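Local coordinates for fiber protein 2 (Human adenovirus type 41, PDB 2BZV), which forms trimeric spikes at the capsid vertices, the part here being the knob, which probably serves in attachment to host cells, at residues 71-76 / 140-145; 109-114 / 144-149. All blocks are in the same frame, centred on the assembly; numbering follows the deposited sequence.

Contact 1: 71-76 / 140-145; sequences SLKLPF and NEINSG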
loop_
_atom_site.group_PDB
_atom_site.type_symbol
_atom_site.label_atom_id
_atom_site.label_comp_id
_atom_site.label_asym_id
_atom_site.label_seq_id
_atom_site.Cartn_x
_atom_site.Cartn_y
_atom_site.Cartn_z
ATOM N N SER A 71 -14.510 -0.231 18.653
ATOM C CA SER A 71 -14.104 -1.357 17.823
ATOM C C SER A 71 -15.229 -1.792 16.899
ATOM O O SER A 71 -16.422 -1.554 17.158
ATOM C CB SER A 71 -13.715 -2.559 18.678
ATOM O OG SER A 71 -14.889 -3.058 19.299
ATOM N N LEU A 72 -14.855 -2.430 15.807
ATOM C CA LEU A 72 -15.800 -3.000 14.857
ATOM C C LEU A 72 -15.273 -4.357 14.448
ATOM O O LEU A 72 -14.159 -4.447 13.938
ATOM C CB LEU A 72 -15.922 -2.112 13.609
ATOM C CG LEU A 72 -16.686 -2.721 12.418
ATOM C CD1 LEU A 72 -18.153 -2.862 12.779
ATOM C CD2 LEU A 72 -16.494 -1.877 11.151
ATOM N N LYS A 73 -16.077 -5.396 14.633
ATOM C CA LYS A 73 -15.701 -6.748 14.241
ATOM C C LYS A 73 -16.546 -7.214 13.067
ATOM O O LYS A 73 -17.782 -7.153 13.118
ATOM C CB LYS A 73 -15.857 -7.709 15.421
ATOM C CG LYS A 73 -15.324 -9.085 15.112
ATOM C CD LYS A 73 -15.277 -9.894 16.387
ATOM C CE LYS A 73 -14.669 -11.242 16.075
ATOM N NZ LYS A 73 -14.660 -12.100 17.305
ATOM N N LEU A 74 -15.880 -7.703 12.030
ATOM C CA LEU A 74 -16.551 -8.303 10.875
ATOM C C LEU A 74 -16.198 -9.790 10.870
ATOM O O LEU A 74 -15.055 -10.160 10.580
ATOM C CB LEU A 74 -16.112 -7.657 9.561
ATOM C CG LEU A 74 -16.347 -6.141 9.468
ATOM C CD1 LEU A 74 -15.905 -5.652 8.109
ATOM C CD2 LEU A 74 -17.803 -5.765 9.706
ATOM N N PRO A 75 -17.156 -10.644 11.241
ATOM C CA PRO A 75 -16.930 -12.085 11.278
ATOM C C PRO A 75 -17.376 -12.771 9.995
ATOM O O PRO A 75 -18.370 -12.350 9.385
ATOM C CB PRO A 75 -17.835 -12.525 12.441
ATOM C CG PRO A 75 -19.026 -11.600 12.334
ATOM C CD PRO A 75 -18.506 -10.305 11.735
ATOM N N PHE A 76 -16.669 -13.830 9.613
ATOM C CA PHE A 76 -16.983 -14.592 8.401
ATOM C C PHE A 76 -16.994 -16.079 8.724
ATOM O O PHE A 76 -16.277 -16.534 9.617
ATOM C CB PHE A 76 -15.940 -14.345 7.299
ATOM C CG PHE A 76 -15.823 -12.891 6.901
ATOM C CD1 PHE A 76 -16.509 -12.392 5.800
ATOM C CD2 PHE A 76 -15.030 -12.029 7.631
ATOM C CE1 PHE A 76 -16.402 -11.044 5.465
ATOM C CE2 PHE A 76 -14.913 -10.694 7.297
ATOM C CZ PHE A 76 -15.603 -10.204 6.214
ATOM N N ASN A 140 -8.526 -12.576 12.424
ATOM C CA ASN A 140 -8.951 -13.899 12.859
ATOM C C ASN A 140 -9.032 -14.083 14.369
ATOM O O ASN A 140 -8.755 -15.169 14.873
ATOM C CB ASN A 140 -8.081 -14.975 12.188
ATOM C CG ASN A 140 -8.248 -14.970 10.678
ATOM O OD1 ASN A 140 -9.263 -14.505 10.157
ATOM N ND2 ASN A 140 -7.278 -15.529 9.978
ATOM N N GLU A 141 -9.446 -13.034 15.075
ATOM C CA GLU A 141 -9.725 -13.165 16.501
ATOM C C GLU A 141 -11.142 -13.712 16.638
ATOM O O GLU A 141 -12.096 -12.970 16.897
ATOM C CB GLU A 141 -9.581 -11.818 17.193
ATOM C CG GLU A 141 -9.589 -11.923 18.715
ATOM C CD GLU A 141 -9.367 -10.569 19.350
ATOM O OE1 GLU A 141 -8.203 -10.133 19.420
ATOM O OE2 GLU A 141 -10.367 -9.954 19.773
ATOM N N ILE A 142 -11.267 -15.016 16.415
ATOM C CA ILE A 142 -12.573 -15.666 16.302
ATOM C C ILE A 142 -12.322 -17.163 16.435
ATOM O O ILE A 142 -11.233 -17.636 16.081
ATOM C CB ILE A 142 -13.275 -15.286 14.957
ATOM C CG1 ILE A 142 -14.752 -15.679 14.947
ATOM C CG2 ILE A 142 -12.500 -15.862 13.764
ATOM C CD1 ILE A 142 -15.540 -14.941 13.877
ATOM N N ASN A 143 -13.295 -17.918 16.942
ATOM C CA ASN A 143 -13.061 -19.344 17.182
ATOM C C ASN A 143 -13.216 -20.213 15.939
ATOM O O ASN A 143 -12.647 -21.305 15.893
ATOM C CB ASN A 143 -13.989 -19.855 18.282
ATOM C CG ASN A 143 -13.631 -19.305 19.635
ATOM O OD1 ASN A 143 -12.464 -19.013 19.920
ATOM N ND2 ASN A 143 -14.633 -19.178 20.495
ATOM N N SER A 144 -13.996 -19.755 14.965
ATOM C CA SER A 144 -14.298 -20.493 13.728
ATOM C C SER A 144 -14.231 -19.489 12.589
ATOM O O SER A 144 -14.602 -18.340 12.806
ATOM C CB SER A 144 -15.720 -21.100 13.766
ATOM O OG SER A 144 -15.881 -22.086 14.762
ATOM N N GLY A 145 -13.861 -19.906 11.392
ATOM C CA GLY A 145 -13.928 -18.987 10.254
ATOM C C GLY A 145 -12.855 -17.916 10.332
ATOM O O GLY A 145 -11.702 -18.198 10.682
HETATM O O HOH W 1 -17.080 -17.547 12.055
#

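Contact 2: 109-114 / 144-149; sequences PNSTVY and SGYAFT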
loop_
_atom_site.group_PDB
_atom_site.type_symbol
_atom_site.label_atom_id
_atom_site.label_comp_id
_atom_site.label_asym_id
_atom_site.label_seq_id
_atom_site.Cartn_x
_atom_site.Cartn_y
_atom_site.Cartn_z
ATOM N N PRO A 109 -8.371 -13.341 5.682
ATOM C CA PRO A 109 -6.991 -13.334 6.190
ATOM C C PRO A 109 -6.482 -14.770 6.347
ATOM O O PRO A 109 -7.147 -15.626 6.944
ATOM C CB PRO A 109 -7.101 -12.599 7.528
ATOM C CG PRO A 109 -8.419 -11.888 7.521
ATOM C CD PRO A 109 -9.309 -12.708 6.627
ATOM N N ASN A 110 -5.290 -15.017 5.805
ATOM C CA ASN A 110 -4.698 -16.339 5.772
ATOM C C ASN A 110 -4.606 -16.936 7.174
ATOM O O ASN A 110 -4.087 -16.288 8.089
ATOM C CB ASN A 110 -3.308 -16.200 5.159
ATOM C CG ASN A 110 -2.643 -17.516 4.868
ATOM O OD1 ASN A 110 -2.241 -18.228 5.795
ATOM N ND2 ASN A 110 -2.507 -17.865 3.597
ATOM N N SER A 111 -5.109 -18.155 7.341
ATOM C CA SER A 111 -5.170 -18.740 8.686
ATOM C C SER A 111 -3.884 -19.423 9.119
ATOM O O SER A 111 -3.803 -19.871 10.253
ATOM C CB SER A 111 -6.340 -19.716 8.776
ATOM O OG SER A 111 -6.167 -20.789 7.879
ATOM N N THR A 112 -2.900 -19.511 8.236
ATOM C CA THR A 112 -1.541 -19.905 8.619
ATOM C C THR A 112 -0.745 -18.685 9.074
ATOM O O THR A 112 -0.055 -18.719 10.106
ATOM C CB THR A 112 -0.832 -20.593 7.444
ATOM O OG1 THR A 112 -1.550 -21.788 7.108
ATOM C CG2 THR A 112 0.612 -20.932 7.810
ATOM N N VAL A 113 -0.835 -17.596 8.299
ATOM C CA VAL A 113 -0.140 -16.360 8.664
ATOM C C VAL A 113 -0.778 -15.716 9.904
ATOM O O VAL A 113 -0.063 -15.188 10.757
ATOM C CB VAL A 113 -0.113 -15.371 7.464
ATOM C CG1 VAL A 113 0.521 -14.034 7.842
ATOM C CG2 VAL A 113 0.621 -15.999 6.288
ATOM N N TYR A 114 -2.115 -15.781 9.999
ATOM C CA TYR A 114 -2.868 -15.218 11.118
ATOM C C TYR A 114 -3.738 -16.316 11.728
ATOM O O TYR A 114 -4.937 -16.401 11.487
ATOM C CB TYR A 114 -3.753 -14.042 10.658
ATOM C CG TYR A 114 -3.085 -13.086 9.692
ATOM C CD1 TYR A 114 -2.165 -12.135 10.109
ATOM C CD2 TYR A 114 -3.406 -13.133 8.345
ATOM C CE1 TYR A 114 -1.566 -11.258 9.198
ATOM C CE2 TYR A 114 -2.831 -12.269 7.428
ATOM C CZ TYR A 114 -1.914 -11.338 7.858
ATOM O OH TYR A 114 -1.350 -10.507 6.913
ATOM N N SER A 144 -13.996 -19.755 14.965
ATOM C CA SER A 144 -14.298 -20.493 13.728
ATOM C C SER A 144 -14.231 -19.489 12.589
ATOM O O SER A 144 -14.602 -18.340 12.806
ATOM C CB SER A 144 -15.720 -21.100 13.766
ATOM O OG SER A 144 -15.881 -22.086 14.762
ATOM N N GLY A 145 -13.861 -19.906 11.392
ATOM C CA GLY A 145 -13.928 -18.987 10.254
ATOM C C GLY A 145 -12.855 -17.916 10.332
ATOM O O GLY A 145 -11.702 -18.198 10.682
ATOM N N TYR A 146 -13.240 -16.683 9.990
ATOM C CA TYR A 146 -12.282 -15.596 9.823
ATOM C C TYR A 146 -12.858 -14.324 10.394
ATOM O O TYR A 146 -14.079 -14.219 10.600
ATOM C CB TYR A 146 -12.027 -15.371 8.317
ATOM C CG TYR A 146 -11.493 -16.619 7.639
ATOM C CD1 TYR A 146 -10.132 -16.904 7.627
ATOM C CD2 TYR A 146 -12.355 -17.537 7.030
ATOM C CE1 TYR A 146 -9.644 -18.052 7.020
ATOM C CE2 TYR A 146 -11.871 -18.700 6.433
ATOM C CZ TYR A 146 -10.516 -18.952 6.440
ATOM O OH TYR A 146 -10.022 -20.094 5.852
ATOM N N ALA A 147 -12.009 -13.329 10.632
ATOM C CA ALA A 147 -12.527 -12.059 11.089
ATOM C C ALA A 147 -11.546 -10.931 10.858
ATOM O O ALA A 147 -10.326 -11.136 10.768
ATOM C CB ALA A 147 -12.868 -12.116 12.592
ATOM N N PHE A 148 -12.101 -9.730 10.793
ATOM C CA PHE A 148 -11.342 -8.496 10.996
ATOM C C PHE A 148 -11.864 -7.839 12.261
ATOM O O PHE A 148 -13.082 -7.734 12.438
ATOM C CB PHE A 148 -11.582 -7.473 9.888
ATOM C CG PHE A 148 -11.247 -7.920 8.503
ATOM C CD1 PHE A 148 -9.930 -7.977 8.087
ATOM C CD2 PHE A 148 -12.236 -8.207 7.601
ATOM C CE1 PHE A 148 -9.603 -8.370 6.806
ATOM C CE2 PHE A 148 -11.912 -8.597 6.312
ATOM C CZ PHE A 148 -10.599 -8.691 5.924
ATOM N N THR A 149 -10.948 -7.354 13.107
ATOM C CA THR A 149 -11.343 -6.542 14.251
ATOM C C THR A 149 -10.596 -5.227 14.130
ATOM O O THR A 149 -9.374 -5.191 14.228
ATOM C CB THR A 149 -11.045 -7.212 15.597
ATOM O OG1 THR A 149 -11.692 -8.498 15.614
ATOM C CG2 THR A 149 -11.544 -6.334 16.735
#

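Contact 1: 71-76 / 140-145
Phe76 and Gly145 bring the two backbones closest, their CA atoms 5.7 Å apart, and from there strand 71-76 and loop 140-145 diverge to 7.6 Å between the CA atoms of Pro75 and Ile142. Lys73 bridges the wider part with its side chain. CG stands anti to the backbone N (chi1 -173°) and the chain beyond it is fully extended, which carries NZ to the main-chain O of Glu141 for a hydrogen bond of 2.7 Å. The ammonium group comes in nearly along the C=O axis, at 161°. The carboxylate of Glu141 stays at a distance, with OE2 5.4 Å from Lys73 NZ, so its pull on the lysine is probably no more than a general electrostatic one. One residue on from Glu141, Ile142 reaches back to the strand: its CD1 lies 3.6 Å from Pro75 CB, an apolar contact made by the tip of the longer branch. At the narrow end Gly145 CA points a C-H at Phe76 O, 3.5 Å away, with an angle of 148° at the hydrogen, and one water donates to both Phe76 O and Ser144 O. Glu141 is the centre of an inverse gamma turn within 140-145, the connection of the beta hairpin 135-139/146-153, which the Lys73 bond, the Ile142-Pro75 contact and the Phe76 end hold to strand 69-76 of the knob's three-stranded sheet.

Contact 2: 109-114 / 144-149
Tyr146 meets Pro109 and Ser111 with its side chain, which can be followed outward from the strand. CB lies 4.2 Å from Pro109 CD, the first apolar touch. CG is anti to the carbonyl carbon (chi1 -59°), beside the backbone N. The Tyr146 and Pro109 side chains slide past each other in opposite directions: CD1 is 3.3 Å from Pro109 O, and CE1 is 3.5 Å from that same Pro109 O. CE1 also meets Ser111 CB at 4.1 Å. At the tip, OH is hydrogen-bonded to Glu172 OE2, the carboxylate oxygen that Ser111 OG also binds, so one acid ties the tyrosine to the loop. Pro109 has a second apolar partner in Phe148, whose CE1 sits 3.8 Å from Pro109 CG. The loop itself is shaped by Asn110: its OD1 accepts from Thr112 N and Val113 N, which approach from opposite faces of the amide plane, in an Asx turn and the wider Asx motif. Loop 109-114 packs against both strand 146-153 and strand 165-170, where Pro109 touches Tyr169 and Asn110 touches Ile170. From the loop, Val113 packs on Phe39 of the second subunit, so this part of it takes part in the trimer interface.

In the fold
From the N terminus, strand 69-76 comes first, followed by loop 109-114, then strand 135-139, loop 140-145 and strand 146-153. Contact 1 closes the longer loop, from 71-76 to 140-145. Contact 2 starts inside that loop and ends on the same stretch, overlapping at Ser144 and Gly145 and running on four residues further. Strands 69-76 and 146-153 are sheet neighbours, and Phe76 N to Tyr146 O and Leu74 N to Phe148 O are probable hydrogen bonds joining the two contacts. Asn140 adds a link, its ND2 bonding Pro109 O and its OD1 Ala147 N. Contact 1 holds the hairpin connection to strand 69-76; contact 2 ties the three-stranded sheet, through loop 109-114, to strand 165-170 of the five-stranded sheet.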